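Glycerophosphoryl diester phosphodiesterase (PDB 3KS6) is a magnesium-binding member of the glycerophosphoryl diester phosphodiesterase family, which adopts a TIM-barrel fold. Local coordinates at residues Arg4-Phe15 with Thr26-Asp37. Residues are numbered along the deposited sequence; the frame is centred on the assembly and turned at random.
Sequences RIASHRGGTLEF and TAAMALEEVEFD. With MG (magnesium ion), chain F; ACT (acetate ion), chain H.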
loop_
_atom_site.group_PDB
_atom_site.type_symbol
_atom_site.label_atom_id
_atom_site.label_comp_id
_atom_site.label_asym_id
_atom_site.label_seq_id
_atom_site.Cartn_x
_atom_site.Cartn_y
_atom_site.Cartn_z
ATOM N N ARG A 4 10.830 -1.034 -8.465
ATOM C CA ARG A 4 10.002 -2.123 -7.985
ATOM C C ARG A 4 8.530 -1.823 -8.269
ATOM O O ARG A 4 8.125 -0.646 -8.370
ATOM C CB ARG A 4 10.237 -2.372 -6.498
ATOM C CG ARG A 4 11.651 -2.839 -6.163
ATOM C CD ARG A 4 12.050 -2.582 -4.713
ATOM N NE ARG A 4 11.237 -3.347 -3.759
ATOM C CZ ARG A 4 11.396 -4.645 -3.498
ATOM N NH1 ARG A 4 12.332 -5.364 -4.107
ATOM N NH2 ARG A 4 10.605 -5.242 -2.613
ATOM N N ILE A 5 7.766 -2.896 -8.456
ATOM C CA ILE A 5 6.347 -2.836 -8.757
ATOM C C ILE A 5 5.561 -3.428 -7.592
ATOM O O ILE A 5 5.841 -4.568 -7.157
ATOM C CB ILE A 5 5.985 -3.624 -10.020
ATOM C CG1 ILE A 5 6.577 -2.950 -11.254
ATOM C CG2 ILE A 5 4.435 -3.726 -10.185
ATOM C CD1 ILE A 5 6.427 -3.764 -12.531
ATOM N N ALA A 6 4.568 -2.668 -7.105
ATOM C CA ALA A 6 3.662 -3.140 -6.064
ATOM C C ALA A 6 2.233 -3.177 -6.597
ATOM O O ALA A 6 1.761 -2.206 -7.135
ATOM C CB ALA A 6 3.736 -2.262 -4.783
ATOM N N SER A 7 1.544 -4.299 -6.421
ATOM C CA SER A 7 0.189 -4.465 -6.921
ATOM C C SER A 7 -0.809 -3.829 -5.951
ATOM O O SER A 7 -0.966 -4.308 -4.836
ATOM C CB SER A 7 -0.106 -5.949 -7.051
ATOM O OG SER A 7 -1.428 -6.233 -7.449
ATOM N N HIS A 8 -1.483 -2.762 -6.400
ATOM C CA HIS A 8 -2.342 -1.930 -5.542
ATOM C C HIS A 8 -3.621 -2.662 -5.224
ATOM O O HIS A 8 -4.424 -2.930 -6.103
ATOM C CB HIS A 8 -2.616 -0.586 -6.228
ATOM C CG HIS A 8 -3.306 0.433 -5.360
ATOM N ND1 HIS A 8 -4.509 1.029 -5.707
ATOM C CD2 HIS A 8 -2.938 0.985 -4.177
ATOM C CE1 HIS A 8 -4.861 1.873 -4.751
ATOM N NE2 HIS A 8 -3.914 1.897 -3.829
ATOM N N ARG A 9 -3.786 -3.009 -3.958
ATOM C CA ARG A 9 -4.963 -3.722 -3.488
ATOM C C ARG A 9 -5.146 -5.082 -4.197
ATOM O O ARG A 9 -6.254 -5.584 -4.330
ATOM C CB ARG A 9 -6.232 -2.861 -3.619
ATOM C CG ARG A 9 -6.069 -1.448 -3.087
ATOM C CD ARG A 9 -7.371 -0.671 -3.082
ATOM N NE ARG A 9 -7.099 0.759 -2.910
ATOM C CZ ARG A 9 -7.943 1.743 -3.189
ATOM N NH1 ARG A 9 -9.162 1.502 -3.653
ATOM N NH2 ARG A 9 -7.540 2.993 -3.010
ATOM N N GLY A 10 -4.042 -5.682 -4.631
ATOM C CA GLY A 10 -4.091 -6.921 -5.366
ATOM C C GLY A 10 -4.331 -6.750 -6.856
ATOM O O GLY A 10 -4.447 -7.738 -7.541
ATOM N N GLY A 11 -4.448 -5.491 -7.328
ATOM C CA GLY A 11 -4.607 -5.155 -8.759
ATOM C C GLY A 11 -6.054 -4.778 -9.062
ATOM O O GLY A 11 -6.733 -5.460 -9.846
ATOM N N THR A 12 -6.495 -3.663 -8.479
ATOM C CA THR A 12 -7.904 -3.250 -8.477
ATOM C C THR A 12 -8.592 -3.313 -9.838
ATOM O O THR A 12 -9.686 -3.823 -9.958
ATOM C CB THR A 12 -8.036 -1.796 -7.934
ATOM O OG1 THR A 12 -7.277 -1.690 -6.718
ATOM C CG2 THR A 12 -9.481 -1.393 -7.645
ATOM N N LEU A 13 -7.947 -2.761 -10.841
ATOM C CA LEU A 13 -8.583 -2.590 -12.126
ATOM C C LEU A 13 -8.530 -3.851 -12.966
ATOM O O LEU A 13 -9.092 -3.854 -14.044
ATOM C CB LEU A 13 -7.970 -1.420 -12.869
ATOM C CG LEU A 13 -8.353 -0.022 -12.379
ATOM C CD1 LEU A 13 -7.669 1.030 -13.236
ATOM C CD2 LEU A 13 -9.865 0.161 -12.438
ATOM N N GLU A 14 -7.833 -4.891 -12.487
ATOM C CA GLU A 14 -7.819 -6.198 -13.154
ATOM C C GLU A 14 -8.777 -7.190 -12.461
ATOM O O GLU A 14 -9.474 -7.980 -13.124
ATOM C CB GLU A 14 -6.400 -6.793 -13.164
ATOM C CG GLU A 14 -5.411 -5.980 -13.992
ATOM C CD GLU A 14 -3.997 -6.529 -14.043
ATOM O OE1 GLU A 14 -3.788 -7.738 -13.843
ATOM O OE2 GLU A 14 -3.084 -5.721 -14.338
ATOM N N PHE A 15 -8.819 -7.157 -11.127
ATOM C CA PHE A 15 -9.500 -8.196 -10.345
ATOM C C PHE A 15 -10.492 -7.730 -9.287
ATOM O O PHE A 15 -10.995 -8.570 -8.503
ATOM C CB PHE A 15 -8.450 -9.022 -9.613
ATOM C CG PHE A 15 -7.345 -9.493 -10.493
ATOM C CD1 PHE A 15 -7.575 -10.440 -11.452
ATOM C CD2 PHE A 15 -6.070 -8.989 -10.344
ATOM C CE1 PHE A 15 -6.550 -10.867 -12.286
ATOM C CE2 PHE A 15 -5.036 -9.432 -11.155
ATOM C CZ PHE A 15 -5.280 -10.360 -12.125
ATOM N N THR A 26 -1.876 -11.930 -7.901
ATOM C CA THR A 26 -0.671 -11.138 -7.624
ATOM C C THR A 26 0.490 -11.967 -7.036
ATOM O O THR A 26 1.658 -11.770 -7.412
ATOM C CB THR A 26 -1.005 -9.975 -6.662
ATOM O OG1 THR A 26 -1.808 -8.999 -7.368
ATOM C CG2 THR A 26 0.278 -9.297 -6.197
ATOM N N ALA A 27 0.162 -12.902 -6.142
ATOM C CA ALA A 27 1.161 -13.766 -5.490
ATOM C C ALA A 27 1.979 -14.562 -6.490
ATOM O O ALA A 27 3.135 -14.922 -6.198
ATOM C CB ALA A 27 0.506 -14.709 -4.507
ATOM N N ALA A 28 1.389 -14.820 -7.650
ATOM C CA ALA A 28 2.039 -15.585 -8.750
ATOM C C ALA A 28 2.729 -14.749 -9.830
ATOM O O ALA A 28 3.326 -15.307 -10.772
ATOM C CB ALA A 28 0.976 -16.485 -9.400
HETATM N N MSE A 29 2.679 -13.417 -9.722
HETATM C CA MSE A 29 3.278 -12.535 -10.744
HETATM C C MSE A 29 4.721 -12.186 -10.489
HETATM O O MSE A 29 5.191 -12.234 -9.353
HETATM C CB MSE A 29 2.490 -11.234 -10.875
HETATM C CG MSE A 29 1.149 -11.446 -11.471
HETATM SE SE MSE A 29 0.236 -9.687 -11.587
HETATM C CE MSE A 29 -1.460 -10.448 -11.439
ATOM N N ALA A 30 5.421 -11.815 -11.558
ATOM C CA ALA A 30 6.809 -11.444 -11.489
ATOM C C ALA A 30 6.929 -9.975 -11.123
ATOM O O ALA A 30 7.401 -9.170 -11.926
ATOM C CB ALA A 30 7.489 -11.706 -12.845
ATOM N N LEU A 31 6.483 -9.649 -9.907
ATOM C CA LEU A 31 6.578 -8.313 -9.331
ATOM C C LEU A 31 7.030 -8.520 -7.898
ATOM O O LEU A 31 7.149 -9.652 -7.440
ATOM C CB LEU A 31 5.273 -7.493 -9.476
ATOM C CG LEU A 31 3.939 -8.152 -9.104
ATOM C CD1 LEU A 31 3.902 -8.641 -7.650
ATOM C CD2 LEU A 31 2.756 -7.212 -9.437
ATOM N N GLU A 32 7.247 -7.436 -7.170
ATOM C CA GLU A 32 7.956 -7.506 -5.909
ATOM C C GLU A 32 7.122 -7.364 -4.676
ATOM O O GLU A 32 7.491 -7.907 -3.657
ATOM C CB GLU A 32 9.040 -6.439 -5.881
ATOM C CG GLU A 32 10.178 -6.722 -6.874
ATOM C CD GLU A 32 9.780 -6.460 -8.291
ATOM O OE1 GLU A 32 9.162 -5.398 -8.476
ATOM O OE2 GLU A 32 10.079 -7.277 -9.214
ATOM N N GLU A 33 6.019 -6.607 -4.756
ATOM C CA GLU A 33 5.153 -6.396 -3.595
ATOM C C GLU A 33 3.669 -6.398 -3.933
ATOM O O GLU A 33 3.257 -6.141 -5.063
ATOM C CB GLU A 33 5.489 -5.052 -2.918
ATOM C CG GLU A 33 6.874 -4.972 -2.324
ATOM C CD GLU A 33 7.281 -3.553 -1.908
ATOM O OE1 GLU A 33 6.452 -2.633 -1.998
ATOM O OE2 GLU A 33 8.449 -3.355 -1.531
ATOM N N VAL A 34 2.884 -6.712 -2.920
ATOM C CA VAL A 34 1.447 -6.536 -2.956
ATOM C C VAL A 34 1.135 -5.466 -1.931
ATOM O O VAL A 34 1.667 -5.509 -0.811
ATOM C CB VAL A 34 0.669 -7.831 -2.672
ATOM C CG1 VAL A 34 0.921 -8.351 -1.265
ATOM C CG2 VAL A 34 -0.852 -7.636 -2.933
ATOM N N GLU A 35 0.335 -4.464 -2.329
ATOM C CA GLU A 35 -0.092 -3.411 -1.417
ATOM C C GLU A 35 -1.516 -3.678 -0.916
ATOM O O GLU A 35 -2.365 -4.100 -1.684
ATOM C CB GLU A 35 0.005 -2.020 -2.068
ATOM C CG GLU A 35 -0.161 -0.866 -1.027
ATOM C CD GLU A 35 -1.597 -0.391 -0.801
ATOM O OE1 GLU A 35 -2.512 -0.810 -1.510
ATOM O OE2 GLU A 35 -1.815 0.418 0.137
ATOM N N PHE A 36 -1.775 -3.383 0.356
ATOM C CA PHE A 36 -3.097 -3.527 0.939
ATOM C C PHE A 36 -3.207 -2.681 2.199
ATOM O O PHE A 36 -2.196 -2.280 2.782
ATOM C CB PHE A 36 -3.363 -5.015 1.261
ATOM C CG PHE A 36 -2.354 -5.594 2.214
ATOM C CD1 PHE A 36 -1.134 -6.052 1.730
ATOM C CD2 PHE A 36 -2.588 -5.605 3.586
ATOM C CE1 PHE A 36 -0.188 -6.543 2.569
ATOM C CE2 PHE A 36 -1.635 -6.103 4.451
ATOM C CZ PHE A 36 -0.431 -6.600 3.942
ATOM N N ASP A 37 -4.453 -2.432 2.597
ATOM C CA ASP A 37 -4.796 -1.596 3.756
ATOM C C ASP A 37 -5.556 -2.499 4.743
ATOM O O ASP A 37 -6.167 -3.476 4.352
ATOM C CB ASP A 37 -5.712 -0.451 3.320
ATOM C CG ASP A 37 -5.332 0.128 1.969
ATOM O OD1 ASP A 37 -4.322 0.881 1.879
ATOM O OD2 ASP A 37 -6.039 -0.174 0.982
HETATM MG MG MG F . -3.355 1.782 0.284
HETATM C C ACT H . -4.670 5.183 -2.689
HETATM O O ACT H . -4.624 5.465 -3.917
HETATM O OXT ACT H . -5.101 4.048 -2.349
HETATM C CH3 ACT H . -4.232 6.167 -1.649
HETATM O O HOH W 1 10.156 -1.034 -2.177
HETATM O O HOH W 2 -4.524 0.606 -1.041
HETATM O O HOH W 3 -4.808 3.277 0.128
#
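Thr-26, near the end of helix 20-27, meets Ser-7 on strand 4-8 in the first beta-alpha-beta crossover of this TIM barrel, whose parallel strands 4-8 and 33-40 pair side by side. Ser-7 OG donates to Thr-26 OG1 at 2.8 Å, while Thr-26 CG2, anti to its own backbone N, presses unusually close to Ser-7 CB. In the loop that follows, selenomethionine Met-29 reaches out with an extended chain and sets its CE at the edge of the Phe-15 ring. Leu-31 CB and CD2 then pack on Ile-5 CG2.

Glu-32 folds back at chi2 (74°), which carries OE1 to Ile-5 N for a nearly straight bond of 2.9 Å; a salt bridge with Arg-241 also engages this oxygen. Glu-32 CB lies over one face of the Arg-4 guanidinium. Ile-5 O accepts from both Glu-32 N and Glu-33 N. Glu-33 OE2 forms a salt bridge at the guanidinium edge, 3.1 Å from Arg-4 NH2 and almost in the guanidinium plane. Water 1 links the same carboxylate oxygen to Arg-4 NE.

The ladder continues through Ser-7 N to Glu-33 O and Glu-35 N to Ser-7 O. Glu-35 lies alongside His-8, whose ND1 is held by Asp-232, and shares the magnesium with Asp-37 and Glu-105. Glu-35 OE2 and Asp-37 OD1 each bind the ion at 2.1 Å, and metal-bound water 2 donates to Asp-37 OD2 at 2.6 Å.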